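Long-range contacts in oxalate oxidase 1 (Hordeum vulgare, PDB 1FI2), which oxidises oxalate with molecular oxygen to carbon dioxide and hydrogen peroxide at a manganese site, and also has superoxide dismutase activity: residues 86-91 / 137-142; 106-111 / 130-135. One frame throughout, in Å; residues are numbered along the deposited sequence.

Interaction 1 of 2, residues 86-91 / 137-142. With MN (manganese (II) ion), chain B.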
loop_
_atom_site.group_PDB
_atom_site.type_symbol
_atom_site.label_atom_id
_atom_site.label_comp_id
_atom_site.label_asym_id
_atom_site.label_seq_id
_atom_site.Cartn_x
_atom_site.Cartn_y
_atom_site.Cartn_z
ATOM N N PRO A 86 -24.498 17.346 -7.361
ATOM C CA PRO A 86 -23.804 18.569 -7.002
ATOM C C PRO A 86 -22.326 18.416 -6.747
ATOM O O PRO A 86 -21.845 17.309 -6.558
ATOM C CB PRO A 86 -24.541 19.050 -5.753
ATOM C CG PRO A 86 -25.179 17.837 -5.175
ATOM C CD PRO A 86 -25.526 16.968 -6.357
ATOM N N PRO A 87 -21.559 19.496 -6.775
ATOM C CA PRO A 87 -20.133 19.450 -6.478
ATOM C C PRO A 87 -19.850 18.583 -5.267
ATOM O O PRO A 87 -20.262 18.960 -4.175
ATOM C CB PRO A 87 -19.797 20.913 -6.204
ATOM C CG PRO A 87 -20.731 21.653 -7.110
ATOM C CD PRO A 87 -22.034 20.884 -7.001
ATOM N N HIS A 88 -19.147 17.474 -5.387
ATOM C CA HIS A 88 -18.872 16.585 -4.261
ATOM C C HIS A 88 -17.474 15.995 -4.330
ATOM O O HIS A 88 -16.731 16.218 -5.287
ATOM C CB HIS A 88 -19.921 15.469 -4.190
ATOM C CG HIS A 88 -19.901 14.548 -5.371
ATOM N ND1 HIS A 88 -20.498 14.872 -6.569
ATOM C CD2 HIS A 88 -19.349 13.319 -5.533
ATOM C CE1 HIS A 88 -20.318 13.877 -7.426
ATOM N NE2 HIS A 88 -19.630 12.930 -6.820
ATOM N N ILE A 89 -17.056 15.281 -3.288
ATOM C CA ILE A 89 -15.741 14.668 -3.163
ATOM C C ILE A 89 -15.843 13.262 -2.573
ATOM O O ILE A 89 -16.640 13.022 -1.669
ATOM C CB ILE A 89 -14.814 15.511 -2.259
ATOM C CG1 ILE A 89 -14.324 16.762 -2.994
ATOM C CG2 ILE A 89 -13.599 14.742 -1.752
ATOM C CD1 ILE A 89 -14.211 18.010 -2.168
ATOM N N HIS A 90 -15.015 12.346 -3.061
ATOM C CA HIS A 90 -14.847 11.021 -2.477
ATOM C C HIS A 90 -13.502 11.014 -1.759
ATOM O O HIS A 90 -12.450 11.058 -2.401
ATOM C CB HIS A 90 -14.876 9.903 -3.535
ATOM C CG HIS A 90 -16.139 9.989 -4.339
ATOM N ND1 HIS A 90 -17.366 9.671 -3.803
ATOM C CD2 HIS A 90 -16.372 10.398 -5.604
ATOM C CE1 HIS A 90 -18.309 9.878 -4.704
ATOM N NE2 HIS A 90 -17.731 10.325 -5.807
ATOM N N PRO A 91 -13.520 10.976 -0.428
ATOM C CA PRO A 91 -12.319 11.033 0.361
ATOM C C PRO A 91 -11.361 9.873 0.198
ATOM O O PRO A 91 -10.185 10.043 0.538
ATOM C CB PRO A 91 -12.807 11.090 1.813
ATOM C CG PRO A 91 -14.230 10.676 1.791
ATOM C CD PRO A 91 -14.745 10.958 0.407
ATOM N N HIS A 137 -15.929 17.491 -7.894
ATOM C CA HIS A 137 -16.484 17.230 -9.223
ATOM C C HIS A 137 -18.006 17.251 -9.190
ATOM O O HIS A 137 -18.602 17.215 -8.109
ATOM C CB HIS A 137 -15.962 15.896 -9.765
ATOM C CG HIS A 137 -16.284 14.703 -8.920
ATOM N ND1 HIS A 137 -15.723 14.521 -7.673
ATOM C CD2 HIS A 137 -17.083 13.627 -9.127
ATOM C CE1 HIS A 137 -16.165 13.400 -7.154
ATOM N NE2 HIS A 137 -17.001 12.821 -8.005
ATOM N N PHE A 138 -18.640 17.323 -10.354
ATOM C CA PHE A 138 -20.096 17.358 -10.434
ATOM C C PHE A 138 -20.584 16.875 -11.797
ATOM O O PHE A 138 -19.789 16.739 -12.727
ATOM C CB PHE A 138 -20.587 18.806 -10.254
ATOM C CG PHE A 138 -20.121 19.758 -11.326
ATOM C CD1 PHE A 138 -20.825 19.912 -12.510
ATOM C CD2 PHE A 138 -18.973 20.511 -11.144
ATOM C CE1 PHE A 138 -20.396 20.787 -13.488
ATOM C CE2 PHE A 138 -18.534 21.389 -12.121
ATOM C CZ PHE A 138 -19.243 21.526 -13.299
ATOM N N GLN A 139 -21.883 16.629 -11.906
ATOM C CA GLN A 139 -22.517 16.236 -13.158
ATOM C C GLN A 139 -23.822 17.038 -13.280
ATOM O O GLN A 139 -24.494 17.269 -12.278
ATOM C CB GLN A 139 -22.815 14.755 -13.322
ATOM C CG GLN A 139 -21.612 13.840 -13.501
ATOM C CD GLN A 139 -21.096 13.341 -12.163
ATOM O OE1 GLN A 139 -21.875 13.155 -11.220
ATOM N NE2 GLN A 139 -19.790 13.135 -12.048
ATOM N N PHE A 140 -24.152 17.477 -14.485
ATOM C CA PHE A 140 -25.360 18.269 -14.727
ATOM C C PHE A 140 -26.045 17.787 -16.000
ATOM O O PHE A 140 -25.401 17.713 -17.050
ATOM C CB PHE A 140 -24.957 19.740 -14.812
ATOM C CG PHE A 140 -26.060 20.738 -14.990
ATOM C CD1 PHE A 140 -26.855 21.116 -13.925
ATOM C CD2 PHE A 140 -26.260 21.359 -16.214
ATOM C CE1 PHE A 140 -27.862 22.049 -14.078
ATOM C CE2 PHE A 140 -27.262 22.301 -16.377
ATOM C CZ PHE A 140 -28.064 22.644 -15.307
ATOM N N ASN A 141 -27.329 17.434 -15.930
ATOM C CA ASN A 141 -28.048 16.940 -17.104
ATOM C C ASN A 141 -28.443 18.080 -18.034
ATOM O O ASN A 141 -29.370 18.834 -17.743
ATOM C CB ASN A 141 -29.274 16.133 -16.667
ATOM C CG ASN A 141 -30.011 15.481 -17.819
ATOM O OD1 ASN A 141 -29.618 15.621 -18.978
ATOM N ND2 ASN A 141 -31.085 14.762 -17.516
ATOM N N VAL A 142 -27.787 18.153 -19.192
ATOM C CA VAL A 142 -28.026 19.232 -20.139
ATOM C C VAL A 142 -28.959 18.824 -21.272
ATOM O O VAL A 142 -29.244 19.638 -22.155
ATOM C CB VAL A 142 -26.719 19.772 -20.758
ATOM C CG1 VAL A 142 -25.811 20.356 -19.687
ATOM C CG2 VAL A 142 -26.003 18.692 -21.555
HETATM MN MN MN B . -18.518 11.197 -7.782
HETATM O O HOH W 1 -19.463 11.515 -9.780
HETATM O O HOH W 2 -20.384 9.773 -7.132
#

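Interaction 2 of 2, residues 106-111 / 130-135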
loop_
_atom_site.group_PDB
_atom_site.type_symbol
_atom_site.label_atom_id
_atom_site.label_comp_id
_atom_site.label_asym_id
_atom_site.label_seq_id
_atom_site.Cartn_x
_atom_site.Cartn_y
_atom_site.Cartn_z
ATOM N N VAL A 106 -20.017 16.920 -17.339
ATOM C CA VAL A 106 -19.205 16.366 -16.259
ATOM C C VAL A 106 -18.052 17.336 -15.997
ATOM O O VAL A 106 -17.324 17.654 -16.940
ATOM C CB VAL A 106 -18.624 14.992 -16.630
ATOM C CG1 VAL A 106 -17.745 14.445 -15.508
ATOM C CG2 VAL A 106 -19.755 13.991 -16.873
ATOM N N GLY A 107 -17.907 17.785 -14.753
ATOM C CA GLY A 107 -16.808 18.728 -14.475
ATOM C C GLY A 107 -15.924 18.203 -13.347
ATOM O O GLY A 107 -16.396 17.656 -12.350
ATOM N N ILE A 108 -14.618 18.324 -13.544
ATOM C CA ILE A 108 -13.604 17.895 -12.589
ATOM C C ILE A 108 -12.721 19.100 -12.261
ATOM O O ILE A 108 -12.266 19.781 -13.180
ATOM C CB ILE A 108 -12.721 16.754 -13.119
ATOM C CG1 ILE A 108 -13.547 15.537 -13.557
ATOM C CG2 ILE A 108 -11.700 16.319 -12.073
ATOM C CD1 ILE A 108 -13.830 15.532 -15.043
ATOM N N LEU A 109 -12.496 19.361 -10.980
ATOM C CA LEU A 109 -11.686 20.500 -10.566
ATOM C C LEU A 109 -10.340 20.140 -9.963
ATOM O O LEU A 109 -10.232 19.363 -9.014
ATOM C CB LEU A 109 -12.525 21.321 -9.566
ATOM C CG LEU A 109 -13.800 21.926 -10.173
ATOM C CD1 LEU A 109 -15.008 21.659 -9.295
ATOM C CD2 LEU A 109 -13.617 23.420 -10.407
ATOM N N GLY A 110 -9.276 20.734 -10.506
ATOM C CA GLY A 110 -7.932 20.510 -9.966
ATOM C C GLY A 110 -7.785 21.202 -8.614
ATOM O O GLY A 110 -8.560 22.100 -8.280
ATOM N N SER A 111 -6.798 20.780 -7.832
ATOM C CA SER A 111 -6.518 21.377 -6.530
ATOM C C SER A 111 -5.809 22.717 -6.701
ATOM O O SER A 111 -5.611 23.171 -7.833
ATOM C CB SER A 111 -5.644 20.438 -5.685
ATOM O OG SER A 111 -4.329 20.406 -6.219
ATOM N N VAL A 130 -13.004 10.075 -15.770
ATOM C CA VAL A 130 -12.265 9.628 -14.584
ATOM C C VAL A 130 -12.060 10.796 -13.630
ATOM O O VAL A 130 -11.743 11.918 -14.026
ATOM C CB VAL A 130 -10.967 8.910 -14.972
ATOM C CG1 VAL A 130 -9.950 9.847 -15.589
ATOM C CG2 VAL A 130 -10.370 8.183 -13.769
ATOM N N ILE A 131 -12.317 10.553 -12.345
ATOM C CA ILE A 131 -12.185 11.575 -11.315
ATOM C C ILE A 131 -11.103 11.175 -10.313
ATOM O O ILE A 131 -11.329 10.281 -9.497
ATOM C CB ILE A 131 -13.469 11.711 -10.464
ATOM C CG1 ILE A 131 -14.760 11.692 -11.271
ATOM C CG2 ILE A 131 -13.370 12.955 -9.587
ATOM C CD1 ILE A 131 -15.067 12.910 -12.097
ATOM N N PRO A 132 -9.965 11.848 -10.320
ATOM C CA PRO A 132 -8.895 11.551 -9.386
ATOM C C PRO A 132 -9.346 11.659 -7.941
ATOM O O PRO A 132 -10.148 12.485 -7.528
ATOM C CB PRO A 132 -7.793 12.549 -9.714
ATOM C CG PRO A 132 -8.108 13.073 -11.067
ATOM C CD PRO A 132 -9.600 12.943 -11.247
ATOM N N ARG A 133 -8.825 10.741 -7.149
ATOM C CA ARG A 133 -9.034 10.647 -5.711
ATOM C C ARG A 133 -9.053 11.983 -4.998
ATOM O O ARG A 133 -8.146 12.808 -5.093
ATOM C CB ARG A 133 -7.955 9.661 -5.262
ATOM C CG ARG A 133 -6.833 10.059 -4.372
ATOM C CD ARG A 133 -5.873 8.960 -3.980
ATOM N NE ARG A 133 -6.357 7.630 -3.782
ATOM C CZ ARG A 133 -6.990 6.879 -2.925
ATOM N NH1 ARG A 133 -7.450 7.241 -1.738
ATOM N NH2 ARG A 133 -7.204 5.593 -3.228
ATOM N N GLY A 134 -10.161 12.285 -4.317
ATOM C CA GLY A 134 -10.344 13.454 -3.502
ATOM C C GLY A 134 -10.586 14.807 -4.122
ATOM O O GLY A 134 -10.631 15.816 -3.399
ATOM N N LEU A 135 -10.761 14.888 -5.436
ATOM C CA LEU A 135 -10.990 16.170 -6.092
ATOM C C LEU A 135 -12.477 16.483 -6.201
ATOM O O LEU A 135 -13.294 15.573 -6.330
ATOM C CB LEU A 135 -10.349 16.182 -7.481
ATOM C CG LEU A 135 -8.831 15.985 -7.530
ATOM C CD1 LEU A 135 -8.318 16.047 -8.962
ATOM C CD2 LEU A 135 -8.110 17.026 -6.682
#

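Interaction 1 of 2, residues 86-91 / 137-142
The carbonyl oxygen of His137 takes two contacts from segment 86-91: a hydrogen bond from His88 N at 2.8 Å and a weaker CA-H...O contact from Pro87 CA at 3.2 Å. A second backbone bond, His137 N to His88 O, completes this antiparallel hydrogen-bonded pair. It puts both imidazoles on the same face of the sheet. Each ring is rotated so that CG lies between backbone N and carbonyl carbon (chi1 64° in His88, 59° in His137), and the two NE2 atoms converge to 2.9 Å on one manganese, with ring planes 55° apart. His90 reaches the metal from beyond the strand, its CD2 lying 3.4 Å from His137 CE1 at the edge of the His137 ring. Glu95 and two waters complete the cupin site. The ND1 atoms are held by backbone carbonyls: Pro86 O, in the ring plane, for His88, Leu135 O for His137 and Gly159 O for His90. Gln139 NE2 donates to water 1 at 2.8 Å, while its OE1 is held by Asn85, an oxalate-binding residue. ND1 bonding thus leaves each NE2 to the manganese, and the two water-filled positions are probably where oxalate enters the coordination sphere.

Interaction 2 of 2, residues 106-111 / 130-135
The type II turn from Pro132 to Leu135, together with the end of strand 128-131 that leads into it, packs on Ile108 and Leu109 at the end of strand 103-109. Ile108 carries one half of the contact. Its CG1 meets the CD1 tip of Ile131 at 3.4 Å, closer than carbons usually pack, and the two side chains cross obliquely. Ile108 CG1 lies beside the backbone N (chi1 -56°), which leaves CG2 on the carbonyl side, and this CG2 branch rests on Pro132 CD at 4.1 Å. Nearby, Val130 O sits 4.1 Å from Ile108 CG1; it is buried here and has no polar partner in the model.

In the cupin jellyroll, strand 128-131 is an outer member of one sheet and strand 103-109 belongs to the other, so apolar side chains bring the two together here. The turn is closed by Leu135 N bonding to Pro132 O at 3.2 Å, with Gly134 at positive phi (76°) in its third position. Closing it brings Leu135 back against the end of strand 103-109. There its CB lies 3.5 Å from Leu109 O, with CG and both methyl carbons gathered around the same oxygen, and CD2 goes on to Ser111 N at 4.1 Å.

Two other subunits pack against this region. Phe38 of the third subunit packs on Ile108, and Asp8 of that subunit takes a hydrogen bond with Ser111 OG, while Ser170 of the second subunit touches Leu109. Inward, the side chain of Ile131 comes within about 5 Å of the manganese at its nearest atom, bringing an apolar group close to the metal site.

Interactions 1 and 2 have their centres about 9 Å apart, and interaction 2 is nested in the chain loop that interaction 1 closes. Strand 128-131, the turn and strand 137-141 follow one another in sequence. Strand 137-141 lies between 84-89 and 103-109 in one sheet of the jellyroll, so it forms one side of interaction 1 and pairs along its other edge with the strand of interaction 2: Phe138 O and Gly107 N, 3.0 Å apart, probably form a hydrogen bond. Strand 128-131 comes from the other sheet and brings Ile131 CG2 to 3.4 Å from His137 ND1. The manganese ligands of 86-91 / 137-142 therefore sit directly beside the apolar packing of 106-111 / 130-135, and both contacts also touch the second subunit of the hexamer.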